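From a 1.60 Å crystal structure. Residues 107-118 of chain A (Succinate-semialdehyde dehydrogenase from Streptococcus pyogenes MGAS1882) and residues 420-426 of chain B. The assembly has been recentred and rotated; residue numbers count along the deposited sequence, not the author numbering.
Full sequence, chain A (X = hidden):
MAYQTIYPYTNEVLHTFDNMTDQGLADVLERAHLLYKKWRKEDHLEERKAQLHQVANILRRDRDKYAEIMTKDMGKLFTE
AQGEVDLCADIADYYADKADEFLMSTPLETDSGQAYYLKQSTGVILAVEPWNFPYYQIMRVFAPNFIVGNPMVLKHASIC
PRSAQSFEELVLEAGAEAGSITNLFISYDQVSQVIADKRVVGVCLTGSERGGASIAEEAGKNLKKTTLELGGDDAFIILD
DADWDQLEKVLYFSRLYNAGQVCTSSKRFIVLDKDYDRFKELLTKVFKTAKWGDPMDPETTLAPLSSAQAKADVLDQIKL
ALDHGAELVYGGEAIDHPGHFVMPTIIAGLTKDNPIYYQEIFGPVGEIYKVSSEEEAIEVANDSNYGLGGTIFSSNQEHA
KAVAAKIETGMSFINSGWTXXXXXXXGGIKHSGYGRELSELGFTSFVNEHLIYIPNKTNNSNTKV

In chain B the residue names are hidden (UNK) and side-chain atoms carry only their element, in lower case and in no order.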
ATOM      1  N   PRO A 107     -17.829 -11.038   6.928  1.00 11.22           N
ATOM      2  CA  PRO A 107     -18.325 -12.152   6.117  1.00 12.76           C
ATOM      3  C   PRO A 107     -18.165 -11.878   4.629  1.00  9.87           C
ATOM      4  O   PRO A 107     -18.282 -10.729   4.180  1.00 12.73           O
ATOM      5  CB  PRO A 107     -19.817 -12.206   6.468  1.00 11.62           C
ATOM      6  CG  PRO A 107     -19.930 -11.512   7.787  1.00 15.64           C
ATOM      7  CD  PRO A 107     -18.900 -10.421   7.729  1.00 15.71           C
ATOM      8  N   LEU A 108     -17.894 -12.940   3.881  1.00 10.28           N
ATOM      9  CA  LEU A 108     -17.739 -12.855   2.439  1.00  9.37           C
ATOM     10  C   LEU A 108     -18.815 -13.687   1.761  1.00 14.17           C
ATOM     11  O   LEU A 108     -19.023 -14.855   2.098  1.00 14.73           O
ATOM     12  CB  LEU A 108     -16.355 -13.344   2.023  1.00 10.89           C
ATOM     13  CG  LEU A 108     -15.169 -12.516   2.516  1.00 10.30           C
ATOM     14  CD1 LEU A 108     -13.876 -13.316   2.442  1.00 10.25           C
ATOM     15  CD2 LEU A 108     -15.040 -11.248   1.690  1.00 12.78           C
ATOM     16  N   GLU A 109     -19.503 -13.066   0.811  1.00 14.36           N
ATOM     17  CA  GLU A 109     -20.586 -13.708   0.083  1.00 15.86           C
ATOM     18  C   GLU A 109     -20.046 -14.709  -0.937  1.00 15.71           C
ATOM     19  O   GLU A 109     -19.344 -14.339  -1.879  1.00 15.60           O
ATOM     20  CB  GLU A 109     -21.438 -12.637  -0.600  1.00 18.51           C
ATOM     21  CG  GLU A 109     -22.580 -13.160  -1.454  1.00 31.08           C
ATOM     22  CD  GLU A 109     -23.235 -12.054  -2.271  1.00 38.93           C
ATOM     23  OE1 GLU A 109     -23.311 -10.909  -1.774  1.00 40.22           O
ATOM     24  OE2 GLU A 109     -23.657 -12.328  -3.416  1.00 43.80           O
ATOM     25  N   THR A 110     -20.368 -15.981  -0.730  1.00 15.54           N
ATOM     26  CA  THR A 110     -19.940 -17.031  -1.639  1.00 14.71           C
ATOM     27  C   THR A 110     -20.884 -18.224  -1.511  1.00 18.18           C
ATOM     28  O   THR A 110     -21.297 -18.574  -0.405  1.00 20.84           O
ATOM     29  CB  THR A 110     -18.467 -17.448  -1.371  1.00 13.74           C
ATOM     30  OG1 THR A 110     -18.069 -18.462  -2.297  1.00 14.34           O
ATOM     31  CG2 THR A 110     -18.286 -17.960   0.062  1.00 14.78           C
ATOM     32  N   ASP A 111     -21.253 -18.829  -2.636  1.00 17.05           N
ATOM     33  CA  ASP A 111     -22.080 -20.036  -2.586  1.00 19.28           C
ATOM     34  C   ASP A 111     -21.229 -21.307  -2.646  1.00 20.57           C
ATOM     35  O   ASP A 111     -21.746 -22.418  -2.768  1.00 24.37           O
ATOM     36  CB  ASP A 111     -23.164 -20.028  -3.674  1.00 26.66           C
ATOM     37  CG  ASP A 111     -22.608 -19.815  -5.063  1.00 30.94           C
ATOM     38  OD1 ASP A 111     -21.436 -20.176  -5.307  1.00 34.54           O
ATOM     39  OD2 ASP A 111     -23.352 -19.293  -5.923  1.00 42.74           O
ATOM     40  N   SER A 112     -19.918 -21.128  -2.534  1.00 18.57           N
ATOM     41  CA  SER A 112     -18.984 -22.242  -2.601  1.00 19.36           C
ATOM     42  C   SER A 112     -18.618 -22.788  -1.222  1.00 19.39           C
ATOM     43  O   SER A 112     -17.983 -23.836  -1.122  1.00 16.91           O
ATOM     44  CB  SER A 112     -17.706 -21.795  -3.294  1.00 19.16           C
ATOM     45  OG  SER A 112     -16.948 -21.003  -2.396  1.00 25.46           O
ATOM     46  N   GLY A 113     -19.000 -22.073  -0.167  1.00 16.56           N
ATOM     47  CA  GLY A 113     -18.683 -22.486   1.194  1.00 14.63           C
ATOM     48  C   GLY A 113     -18.890 -21.362   2.197  1.00 15.70           C
ATOM     49  O   GLY A 113     -19.688 -20.455   1.959  1.00 19.17           O
ATOM     50  N   GLN A 114     -18.186 -21.429   3.323  1.00 11.47           N
ATOM     51  CA  GLN A 114     -18.251 -20.380   4.338  1.00 10.68           C
ATOM     52  C   GLN A 114     -16.946 -19.594   4.280  1.00  9.78           C
ATOM     53  O   GLN A 114     -15.864 -20.181   4.302  1.00 11.27           O
ATOM     54  CB  GLN A 114     -18.434 -20.979   5.737  1.00 17.66           C
ATOM     55  CG  GLN A 114     -18.346 -19.947   6.877  1.00 21.84           C
ATOM     56  CD  GLN A 114     -18.103 -20.568   8.253  1.00 27.53           C
ATOM     57  OE1 GLN A 114     -17.528 -19.931   9.140  1.00 26.89           O
ATOM     58  NE2 GLN A 114     -18.539 -21.811   8.433  1.00 29.57           N
ATOM     59  N   ALA A 115     -17.046 -18.272   4.206  1.00  9.46           N
ATOM     60  CA  ALA A 115     -15.859 -17.426   4.086  1.00 11.15           C
ATOM     61  C   ALA A 115     -15.999 -16.136   4.881  1.00 10.60           C
ATOM     62  O   ALA A 115     -17.078 -15.540   4.935  1.00 10.66           O
ATOM     63  CB  ALA A 115     -15.584 -17.102   2.617  1.00 10.34           C
ATOM     64  N   TYR A 116     -14.898 -15.710   5.490  1.00  8.09           N
ATOM     65  CA  TYR A 116     -14.821 -14.397   6.132  1.00  9.66           C
ATOM     66  C   TYR A 116     -13.365 -13.976   6.212  1.00  9.58           C
ATOM     67  O   TYR A 116     -12.469 -14.768   5.954  1.00  7.70           O
ATOM     68  CB  TYR A 116     -15.439 -14.423   7.537  1.00  9.15           C
ATOM     69  CG  TYR A 116     -14.809 -15.418   8.486  1.00  8.69           C
ATOM     70  CD1 TYR A 116     -13.828 -15.022   9.389  1.00 10.49           C
ATOM     71  CD2 TYR A 116     -15.209 -16.752   8.489  1.00 10.49           C
ATOM     72  CE1 TYR A 116     -13.255 -15.934  10.271  1.00 11.90           C
ATOM     73  CE2 TYR A 116     -14.646 -17.665   9.363  1.00 11.56           C
ATOM     74  CZ  TYR A 116     -13.673 -17.254  10.249  1.00 12.28           C
ATOM     75  OH  TYR A 116     -13.116 -18.170  11.117  1.00 11.14           O
ATOM     76  N   TYR A 117     -13.114 -12.723   6.560  1.00  8.59           N
ATOM     77  CA  TYR A 117     -11.742 -12.373   6.883  1.00  7.54           C
ATOM     78  C   TYR A 117     -11.643 -11.620   8.189  1.00  9.54           C
ATOM     79  O   TYR A 117     -12.530 -10.844   8.544  1.00 10.85           O
ATOM     80  CB  TYR A 117     -11.022 -11.650   5.728  1.00  8.75           C
ATOM     81  CG  TYR A 117     -11.465 -10.230   5.421  1.00  7.01           C
ATOM     82  CD1 TYR A 117     -10.905  -9.150   6.095  1.00  9.04           C
ATOM     83  CD2 TYR A 117     -12.387  -9.972   4.417  1.00  8.75           C
ATOM     84  CE1 TYR A 117     -11.278  -7.851   5.799  1.00  9.40           C
ATOM     85  CE2 TYR A 117     -12.765  -8.662   4.110  1.00 10.93           C
ATOM     86  CZ  TYR A 117     -12.203  -7.615   4.818  1.00  9.63           C
ATOM     87  OH  TYR A 117     -12.555  -6.308   4.535  1.00 13.74           O
ATOM     88  N   LEU A 118     -10.559 -11.885   8.903  1.00  7.05           N
ATOM     89  CA  LEU A 118     -10.283 -11.213  10.157  1.00  7.72           C
ATOM     90  C   LEU A 118      -9.406 -10.005   9.880  1.00  7.97           C
ATOM     91  O   LEU A 118      -8.773  -9.917   8.823  1.00  8.84           O
ATOM     92  CB  LEU A 118      -9.574 -12.174  11.110  1.00  7.50           C
ATOM     93  CG  LEU A 118     -10.353 -13.465  11.383  1.00  9.41           C
ATOM     94  CD1 LEU A 118      -9.496 -14.443  12.158  1.00 13.94           C
ATOM     95  CD2 LEU A 118     -11.636 -13.166  12.151  1.00 13.43           C
TER
ATOM     96  N   UNK B 420      -8.816 -20.437  -5.009  1.00  9.81           N
ATOM     97  CA  UNK B 420      -9.020 -19.024  -5.290  1.00 10.21           C
ATOM     98  C   UNK B 420     -10.356 -18.866  -5.988  1.00  8.98           C
ATOM     99  O   UNK B 420     -10.720 -19.675  -6.849  1.00 10.47           O
ATOM    100  o   UNK B 420      -8.070 -17.070  -6.394  1.00  8.90           O
ATOM    101  c   UNK B 420      -7.899 -18.466  -6.173  1.00  9.64           C
ATOM    102  N   UNK B 421     -11.091 -17.830  -5.601  1.00  9.85           N
ATOM    103  CA  UNK B 421     -12.358 -17.490  -6.235  1.00  9.80           C
ATOM    104  C   UNK B 421     -12.396 -15.982  -6.331  1.00  8.12           C
ATOM    105  O   UNK B 421     -11.745 -15.300  -5.538  1.00  9.55           O
ATOM    106  c   UNK B 421     -13.703 -19.505  -5.290  1.00 10.48           C
ATOM    107  c   UNK B 421     -14.166 -20.064  -6.612  1.00 13.75           C
ATOM    108  c   UNK B 421     -14.707 -19.809  -4.208  1.00 12.34           C
ATOM    109  c   UNK B 421     -13.538 -17.991  -5.406  1.00  9.35           C
ATOM    110  N   UNK B 422     -13.145 -15.448  -7.311  1.00  9.92           N
ATOM    111  CA  UNK B 422     -13.172 -13.994  -7.508  1.00  7.81           C
ATOM    112  C   UNK B 422     -13.584 -13.227  -6.255  1.00  8.18           C
ATOM    113  O   UNK B 422     -13.097 -12.120  -6.019  1.00  8.92           O
ATOM    114  c   UNK B 422     -14.219 -13.812  -8.610  1.00  7.87           C
ATOM    115  c   UNK B 422     -13.936 -16.167  -8.327  1.00  9.98           C
ATOM    116  c   UNK B 422     -14.194 -15.115  -9.373  1.00  9.16           C
ATOM    117  N   UNK B 423     -14.451 -13.822  -5.444  1.00  8.53           N
ATOM    118  CA  UNK B 423     -15.010 -13.133  -4.289  1.00  8.56           C
ATOM    119  C   UNK B 423     -14.143 -13.228  -3.031  1.00  9.79           C
ATOM    120  O   UNK B 423     -14.475 -12.634  -2.001  1.00  9.63           O
ATOM    121  c   UNK B 423     -16.420 -13.662  -3.991  1.00 12.10           C
ATOM    122  o   UNK B 423     -16.361 -15.756  -5.872  1.00  9.80           O
ATOM    123  o   UNK B 423     -17.291 -17.162  -4.470  1.00 16.12           O
ATOM    124  c   UNK B 423     -16.463 -15.116  -3.566  1.00 11.44           C
ATOM    125  c   UNK B 423     -16.718 -16.078  -4.719  1.00 13.07           C
ATOM    126  N   UNK B 424     -13.028 -13.955  -3.109  1.00  8.50           N
ATOM    127  CA  UNK B 424     -12.169 -14.140  -1.933  1.00  9.72           C
ATOM    128  C   UNK B 424     -10.850 -13.382  -2.063  1.00  8.57           C
ATOM    129  O   UNK B 424     -10.131 -13.573  -3.047  1.00  9.96           O
ATOM    130  c   UNK B 424     -13.929 -16.297  -0.500  1.00  8.46           C
ATOM    131  c   UNK B 424     -12.437 -18.046  -1.528  1.00 10.79           C
ATOM    132  c   UNK B 424     -12.991 -16.628  -1.659  1.00  9.01           C
ATOM    133  c   UNK B 424     -11.842 -15.626  -1.752  1.00  8.04           C
ATOM    134  N   UNK B 425     -10.501 -12.559  -1.057  1.00  7.22           N
ATOM    135  CA  UNK B 425      -9.239 -11.812  -1.103  1.00  7.99           C
ATOM    136  C   UNK B 425      -8.041 -12.741  -0.971  1.00  9.85           C
ATOM    137  O   UNK B 425      -8.071 -13.719  -0.208  1.00  9.68           O
ATOM    138  c   UNK B 425     -10.215 -11.626   1.073  1.00  9.26           C
ATOM    139  c   UNK B 425     -11.245 -12.298   0.190  1.00  7.03           C
ATOM    140  c   UNK B 425      -9.335 -10.874   0.109  1.00  7.57           C
ATOM    141  N   UNK B 426      -6.982 -12.417  -1.706  1.00  7.89           N
ATOM    142  CA  UNK B 426      -5.799 -13.260  -1.802  1.00  7.47           C
ATOM    143  C   UNK B 426      -4.569 -12.414  -1.535  1.00  7.70           C
ATOM    144  O   UNK B 426      -4.323 -11.426  -2.222  1.00  6.86           O
ATOM    145  c   UNK B 426      -3.320 -14.654  -3.295  1.00  7.32           C
ATOM    146  c   UNK B 426      -4.142 -17.246  -3.819  1.00  8.92           C
ATOM    147  c   UNK B 426      -2.377 -15.662  -3.459  1.00  7.62           C
ATOM    148  c   UNK B 426      -5.711 -13.848  -3.218  1.00  7.68           C
ATOM    149  c   UNK B 426      -4.680 -14.936  -3.378  1.00  6.85           C
ATOM    150  c   UNK B 426      -2.796 -16.958  -3.723  1.00  8.94           C
ATOM    151  c   UNK B 426      -5.077 -16.236  -3.654  1.00  8.11           C
TER

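Position 420 carries two side-chain atoms, one carbon followed by one oxygen. The pair makes no contact with the chain A stretch, and its oxygen is hydrogen-bonded elsewhere in the structure. A lone hydroxyl on an unbranched carbon, with no methyl beside it, is serine: S420(B).

Position 421 has four carbons, forked at the second, with no heteroatom. Its CA-to-CB bond points toward chain A, and one tip of the fork lies against the hydroxyls of T110(A) and S112(A). A fork at the second carbon rather than the first means leucine, L421(B), with chi1 in m and chi2 in t. The tip is CD1, 3.1 Å from S112(A) OG and 4.1 Å from T110(A) OG1, so this apolar methyl packs on the polar end of the chain A loop, close to the first of these oxygens.

At position 422 three carbons close a ring onto the backbone nitrogen, the signature of proline. P422(B) touches nothing in the chain A stretch, but its phi of -56° suits the second place of the type I turn that begins at L421(B).

Position 423 shows three carbons in a row, the third carrying two oxygens. This is a carboxylate at the end of two methylenes, and one oxygen lies 2.6 Å from OG1 of T110(A). The chain length separates glutamate from aspartate, and the short contact to a hydroxyl donor agrees with an acid: E423(B). T110(A) OG1 donates to E423(B) OE2 over that 2.6 Å, the one hydrogen bond between the stretches. With chi1 in p and chi2 off-well at -94°, the chain bends on its way to the hydroxyl, and its CG passes 3.4 Å from the backbone O of E109(A).

Position 424 again has four carbons forked at the second, now set among apolar groups of chain A. It is leucine, L424(B). Its CA-to-CB bond points sideways, yet the end of the side chain comes nearer, placing CD2 3.6 Å from A115(A) CB and 4.2 Å from L108(A) CD1. The turn closes here, with L424(B) N donating to L421(B) O at 3.1 Å.

Position 425 is a second three-carbon ring closed onto the backbone nitrogen, this time facing chain A: P425(B). Its CD sits 3.6 Å from L108(A) CD1, and its CG meets the Y117(A) ring obliquely, 4.3 Å from CD2 of that tyrosine.

Position 426 has one carbon and then a six-carbon ring with no oxygen, hence phenylalanine. F426(B) is buried and makes no contact with the chain A stretch.

The rule is a compact turn that brings E423(B) to T110(A), with L421(B) beside the hydroxyls. T110(A) OG1 also accepts from S112(A) N at 3.3 Å, an arrangement that ties the hydroxyl into its own loop. Beside this polar point, L108(A), A115(A) and Y117(A) supply an apolar surface for L424(B) and for P425(B), just past the turn. The two stretches together bury 329 Å², both sides summed.

Chain B, residues 420-426: SLPELPF
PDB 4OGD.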